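Beta-lactamase/D-alanine Carboxypeptidase (Yersinia pestis, PDB 3RJU) probably hydrolyses beta-lactams or trims D-alanine from peptidoglycan peptides, as a putative penicillin-binding protein of the serine beta-lactamase family. Local coordinates at residues D85-Y90 / I106-L111; K93-P98 / N139-L144. All blocks are in the same frame, centred on the assembly; numbering follows the deposited sequence.

Interaction 1: residues D85-Y90 / I106-L111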
# COMPACT_ATOMS: atom_id res chain seq x y z
N ASP A 85 14.80 -4.40 -15.42
CA ASP A 85 15.72 -5.48 -15.07
C ASP A 85 14.94 -6.76 -14.85
O ASP A 85 13.92 -6.76 -14.14
CB ASP A 85 16.45 -5.20 -13.76
CG ASP A 85 17.56 -4.19 -13.91
OD1 ASP A 85 18.02 -3.96 -15.05
OD2 ASP A 85 17.98 -3.63 -12.88
N PRO A 86 15.42 -7.86 -15.41
CA PRO A 86 14.85 -9.16 -15.05
C PRO A 86 15.03 -9.43 -13.56
O PRO A 86 16.07 -9.09 -12.99
CB PRO A 86 15.71 -10.14 -15.84
CG PRO A 86 16.16 -9.33 -17.04
CD PRO A 86 16.41 -7.95 -16.51
N LEU A 87 14.01 -10.00 -12.92
CA LEU A 87 14.17 -10.43 -11.54
C LEU A 87 15.41 -11.32 -11.39
O LEU A 87 16.10 -11.27 -10.38
CB LEU A 87 12.92 -11.18 -11.07
CG LEU A 87 12.99 -11.79 -9.67
CD1 LEU A 87 13.22 -10.71 -8.64
CD2 LEU A 87 11.71 -12.55 -9.36
N LYS A 88 15.70 -12.13 -12.41
CA LYS A 88 16.81 -13.06 -12.31
C LYS A 88 18.18 -12.36 -12.20
O LYS A 88 19.17 -13.00 -11.85
CB LYS A 88 16.80 -14.05 -13.48
CG LYS A 88 17.19 -13.46 -14.82
CD LYS A 88 17.79 -14.53 -15.73
CE LYS A 88 16.76 -15.56 -16.17
NZ LYS A 88 15.82 -15.07 -17.23
N LYS A 89 18.23 -11.06 -12.47
CA LYS A 89 19.46 -10.30 -12.26
C LYS A 89 19.84 -10.22 -10.78
O LYS A 89 21.03 -10.10 -10.43
CB LYS A 89 19.33 -8.89 -12.83
CG LYS A 89 20.58 -8.05 -12.77
CD LYS A 89 20.43 -6.84 -13.68
CE LYS A 89 21.70 -5.98 -13.69
NZ LYS A 89 21.92 -5.37 -12.33
N TYR A 90 18.82 -10.29 -9.92
CA TYR A 90 18.99 -10.11 -8.48
C TYR A 90 18.73 -11.39 -7.71
O TYR A 90 18.44 -11.36 -6.51
CB TYR A 90 18.10 -8.95 -7.99
CG TYR A 90 18.41 -7.70 -8.76
CD1 TYR A 90 19.63 -7.06 -8.58
CD2 TYR A 90 17.53 -7.19 -9.71
CE1 TYR A 90 19.95 -5.94 -9.31
CE2 TYR A 90 17.84 -6.05 -10.45
CZ TYR A 90 19.06 -5.43 -10.24
OH TYR A 90 19.42 -4.32 -10.94
N ILE A 106 10.44 -12.36 -16.30
CA ILE A 106 9.77 -11.47 -15.39
C ILE A 106 10.71 -10.31 -15.05
O ILE A 106 11.84 -10.55 -14.64
CB ILE A 106 9.39 -12.21 -14.10
CG1 ILE A 106 8.30 -13.24 -14.40
CG2 ILE A 106 8.92 -11.25 -13.01
CD1 ILE A 106 8.12 -14.28 -13.32
N ARG A 107 10.24 -9.08 -15.21
CA ARG A 107 11.04 -7.89 -14.89
C ARG A 107 10.48 -7.17 -13.66
O ARG A 107 9.35 -7.44 -13.24
CB ARG A 107 11.08 -6.95 -16.09
CG ARG A 107 11.60 -7.63 -17.34
CD ARG A 107 11.45 -6.75 -18.57
NE ARG A 107 11.84 -7.47 -19.77
CZ ARG A 107 13.08 -7.51 -20.28
NH1 ARG A 107 14.06 -6.83 -19.70
NH2 ARG A 107 13.33 -8.22 -21.38
N LEU A 108 11.27 -6.27 -13.08
CA LEU A 108 10.82 -5.60 -11.86
C LEU A 108 9.48 -4.88 -12.08
O LEU A 108 8.59 -4.96 -11.23
CB LEU A 108 11.87 -4.64 -11.29
CG LEU A 108 13.24 -5.26 -10.98
CD1 LEU A 108 14.14 -4.21 -10.35
CD2 LEU A 108 13.15 -6.52 -10.11
N LEU A 109 9.33 -4.24 -13.23
CA LEU A 109 8.08 -3.58 -13.62
C LEU A 109 6.87 -4.51 -13.52
O LEU A 109 5.77 -4.10 -13.12
CB LEU A 109 8.21 -3.01 -15.04
CG LEU A 109 6.93 -2.46 -15.65
CD1 LEU A 109 6.42 -1.27 -14.80
CD2 LEU A 109 7.16 -2.03 -17.09
N HIS A 110 7.06 -5.77 -13.92
CA HIS A 110 5.97 -6.74 -13.88
C HIS A 110 5.58 -7.05 -12.44
O HIS A 110 4.40 -7.20 -12.13
CB HIS A 110 6.32 -8.03 -14.63
CG HIS A 110 6.62 -7.83 -16.08
ND1 HIS A 110 7.82 -8.19 -16.66
CD2 HIS A 110 5.87 -7.29 -17.08
CE1 HIS A 110 7.79 -7.89 -17.95
NE2 HIS A 110 6.63 -7.33 -18.22
N LEU A 111 6.57 -7.19 -11.57
CA LEU A 111 6.26 -7.45 -10.16
C LEU A 111 5.46 -6.27 -9.60
O LEU A 111 4.50 -6.47 -8.85
CB LEU A 111 7.55 -7.63 -9.35
CG LEU A 111 8.49 -8.74 -9.83
CD1 LEU A 111 9.80 -8.65 -9.03
CD2 LEU A 111 7.86 -10.11 -9.67
O HOH W 1 13.66 -12.65 -14.39
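Two backbone hydrogen bonds tie D85 and L87 to I106 and L108, on either side of the N-cap residue R107. L108 N donates to D85 O at 2.9 Å, with an N-H...O angle of 146°. In return L87 N donates to I106 O at 2.8 Å, with an angle of 163°. I106 O has a second donor in water 1, which in turn accepts from K88 N. Between the two bonds P86 faces R107 with their CA atoms 4.0 Å apart, and CA-H...O contacts from R107 CA to D85 O and from P86 CA to I106 O supplement them. Side-chain acceptors are also supplied. The carboxylate of D85 takes Y90 OH on OD2 at 2.5 Å, from 43° above its plane, and OD2 also receives K82 N; K89 NZ donates to the same phenol oxygen. R107 has its own N-H held by H110 ND1 in the imidazole plane, while its NH1 reaches T84 O. Apolar contacts lie alongside: L87 CD1 meets L111 CD1 at 4.0 Å, and Y90 CE2 meets L108 CD1 at 4.1 Å, the side chains crossing at about a right angle in both pairs. This paired exchange is characteristic of a single antiparallel beta bridge, P86 and R107 its non-hydrogen-bonded pair, joining the residues leading into 3-10 segment 87-89 to the N-cap of helix 108-113.

Interaction 2: residues K93-P98 / N139-L144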
# COMPACT_ATOMS: atom_id res chain seq x y z
N LYS A 93 23.13 -16.33 -5.76
CA LYS A 93 24.09 -17.09 -6.54
C LYS A 93 23.55 -18.46 -6.93
O LYS A 93 23.17 -19.26 -6.08
CB LYS A 93 25.39 -17.25 -5.74
CG LYS A 93 25.17 -17.73 -4.31
CD LYS A 93 26.05 -18.93 -3.95
CE LYS A 93 27.15 -18.56 -2.96
NZ LYS A 93 27.61 -19.74 -2.17
N GLY A 94 23.50 -18.71 -8.24
CA GLY A 94 23.19 -20.03 -8.75
C GLY A 94 21.75 -20.52 -8.68
O GLY A 94 21.47 -21.65 -9.06
N VAL A 95 20.83 -19.68 -8.20
CA VAL A 95 19.43 -20.09 -8.17
C VAL A 95 18.66 -19.61 -9.39
O VAL A 95 18.79 -18.46 -9.82
CB VAL A 95 18.72 -19.70 -6.84
CG1 VAL A 95 19.69 -19.06 -5.88
CG2 VAL A 95 17.51 -18.81 -7.11
N ASN A 96 17.88 -20.52 -9.95
CA ASN A 96 17.11 -20.28 -11.16
C ASN A 96 15.87 -19.44 -10.88
O ASN A 96 15.21 -19.62 -9.85
CB ASN A 96 16.70 -21.63 -11.77
CG ASN A 96 15.73 -21.48 -12.92
OD1 ASN A 96 16.09 -20.98 -13.99
ND2 ASN A 96 14.50 -21.95 -12.72
N VAL A 97 15.59 -18.49 -11.76
CA VAL A 97 14.31 -17.80 -11.73
C VAL A 97 13.57 -18.20 -12.99
O VAL A 97 14.03 -17.93 -14.10
CB VAL A 97 14.45 -16.27 -11.69
CG1 VAL A 97 13.07 -15.62 -11.82
CG2 VAL A 97 15.14 -15.85 -10.39
N PRO A 98 12.44 -18.89 -12.84
CA PRO A 98 11.74 -19.36 -14.03
C PRO A 98 11.14 -18.22 -14.85
O PRO A 98 10.80 -17.15 -14.33
CB PRO A 98 10.63 -20.24 -13.44
CG PRO A 98 10.34 -19.59 -12.12
CD PRO A 98 11.69 -19.18 -11.60
N ASN A 139 12.11 -19.00 2.17
CA ASN A 139 11.04 -19.85 1.63
C ASN A 139 10.73 -19.47 0.18
O ASN A 139 10.54 -20.34 -0.68
CB ASN A 139 9.73 -19.71 2.41
CG ASN A 139 9.82 -20.17 3.86
OD1 ASN A 139 9.09 -19.66 4.70
ND2 ASN A 139 10.69 -21.14 4.14
N ARG A 140 10.63 -18.16 -0.07
CA ARG A 140 10.26 -17.67 -1.40
C ARG A 140 11.23 -18.15 -2.47
O ARG A 140 10.82 -18.62 -3.54
CB ARG A 140 10.21 -16.14 -1.45
CG ARG A 140 9.04 -15.55 -0.74
CD ARG A 140 8.92 -14.08 -1.07
NE ARG A 140 9.91 -13.19 -0.45
CZ ARG A 140 9.84 -12.73 0.80
NH1 ARG A 140 8.87 -13.15 1.62
NH2 ARG A 140 10.74 -11.87 1.25
N TRP A 141 12.52 -18.00 -2.20
CA TRP A 141 13.52 -18.33 -3.19
C TRP A 141 13.70 -19.84 -3.36
O TRP A 141 13.99 -20.30 -4.46
CB TRP A 141 14.83 -17.58 -2.93
CG TRP A 141 14.61 -16.15 -3.24
CD1 TRP A 141 14.11 -15.19 -2.40
CD2 TRP A 141 14.81 -15.50 -4.51
NE1 TRP A 141 14.00 -13.99 -3.06
CE2 TRP A 141 14.41 -14.16 -4.36
CE3 TRP A 141 15.26 -15.94 -5.77
CZ2 TRP A 141 14.49 -13.23 -5.40
CZ3 TRP A 141 15.34 -15.02 -6.80
CH2 TRP A 141 14.94 -13.68 -6.62
N GLN A 142 13.47 -20.60 -2.29
CA GLN A 142 13.46 -22.05 -2.38
C GLN A 142 12.31 -22.52 -3.27
O GLN A 142 12.48 -23.42 -4.10
CB GLN A 142 13.39 -22.67 -0.98
CG GLN A 142 13.50 -24.18 -0.95
CD GLN A 142 14.79 -24.70 -1.57
OE1 GLN A 142 15.86 -24.09 -1.42
NE2 GLN A 142 14.69 -25.82 -2.29
N TRP A 143 11.14 -21.90 -3.13
CA TRP A 143 9.99 -22.21 -3.98
C TRP A 143 10.22 -21.75 -5.42
O TRP A 143 9.92 -22.48 -6.36
CB TRP A 143 8.71 -21.56 -3.44
CG TRP A 143 7.53 -21.74 -4.35
CD1 TRP A 143 6.66 -22.80 -4.37
CD2 TRP A 143 7.09 -20.84 -5.38
NE1 TRP A 143 5.71 -22.62 -5.35
CE2 TRP A 143 5.94 -21.42 -5.98
CE3 TRP A 143 7.54 -19.60 -5.85
CZ2 TRP A 143 5.26 -20.82 -7.04
CZ3 TRP A 143 6.85 -18.99 -6.91
CH2 TRP A 143 5.71 -19.60 -7.48
N LEU A 144 10.73 -20.54 -5.59
CA LEU A 144 10.81 -19.94 -6.92
C LEU A 144 11.71 -20.78 -7.84
O LEU A 144 11.42 -20.96 -9.03
CB LEU A 144 11.31 -18.49 -6.81
CG LEU A 144 11.31 -17.65 -8.08
CD1 LEU A 144 9.90 -17.49 -8.65
CD2 LEU A 144 11.95 -16.31 -7.80
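V95 and V97 both bring a CG2 methyl to the rim of the W141 indole, near the ring plane. V95 CG2 lies 3.9 Å from CE3, and V97 CG2 lies 3.7 Å from the adjacent rim atom CZ3, which makes these methyl-to-edge contacts, with neither valine over a face. V97 CG2 is anti to its carbonyl carbon and beside the backbone N, which directs it to the helix; the same methyl is 4.1 Å from L144 CD2. That leucine methyl in turn sits 3.7 Å above one face of the W141 ring, offset toward the rim, and so bridges the indole and V97. A second apolar group is the P98 ring, whose CD is 3.8 Å from L144 CD1. L144 CG is anti to its backbone N (chi1 -174°), placing the branch point 3.9 Å from P98 CD.

Polar atoms take a smaller share. L144 O approaches P98 CD at 3.1 Å, a close van der Waals contact. N96 O is buried here with no partner in the model, whereas N96 ND2 makes a weak hydrogen bond to K145 O just past the segment. The indole N-H, on the five-membered ring away from CE3 and CZ3, donates to D169 OD2. Helix 137-144 packs on the loop residues 95-98 through W141 and L144, and on helix 162-175 through W141 (L166, D169) and R140 (D169 salt bridge).

In the fold
The centres of interactions 1 and 2 lie 13 Å apart, on the same side of the chain's centre and some 20 and 25 Å from it. Their segments alternate in sequence: 85-90, 93-98, 106-111, then 139-144. The long loop between helices 64-77 and 108-113 supplies one segment to each contact; the others come from the start of helix 108-113 with the two residues before it, and from helix 137-144. They touch directly: K88 CB is 3.7 Å from V97 CB, and L87 CD1 is 4.0 Å from W141 CH2. L87, Y90 and L111 also pack on helix 162-175, as W141 does, so both contacts belong to the loops and short helices between helices 64-77 and 162-175.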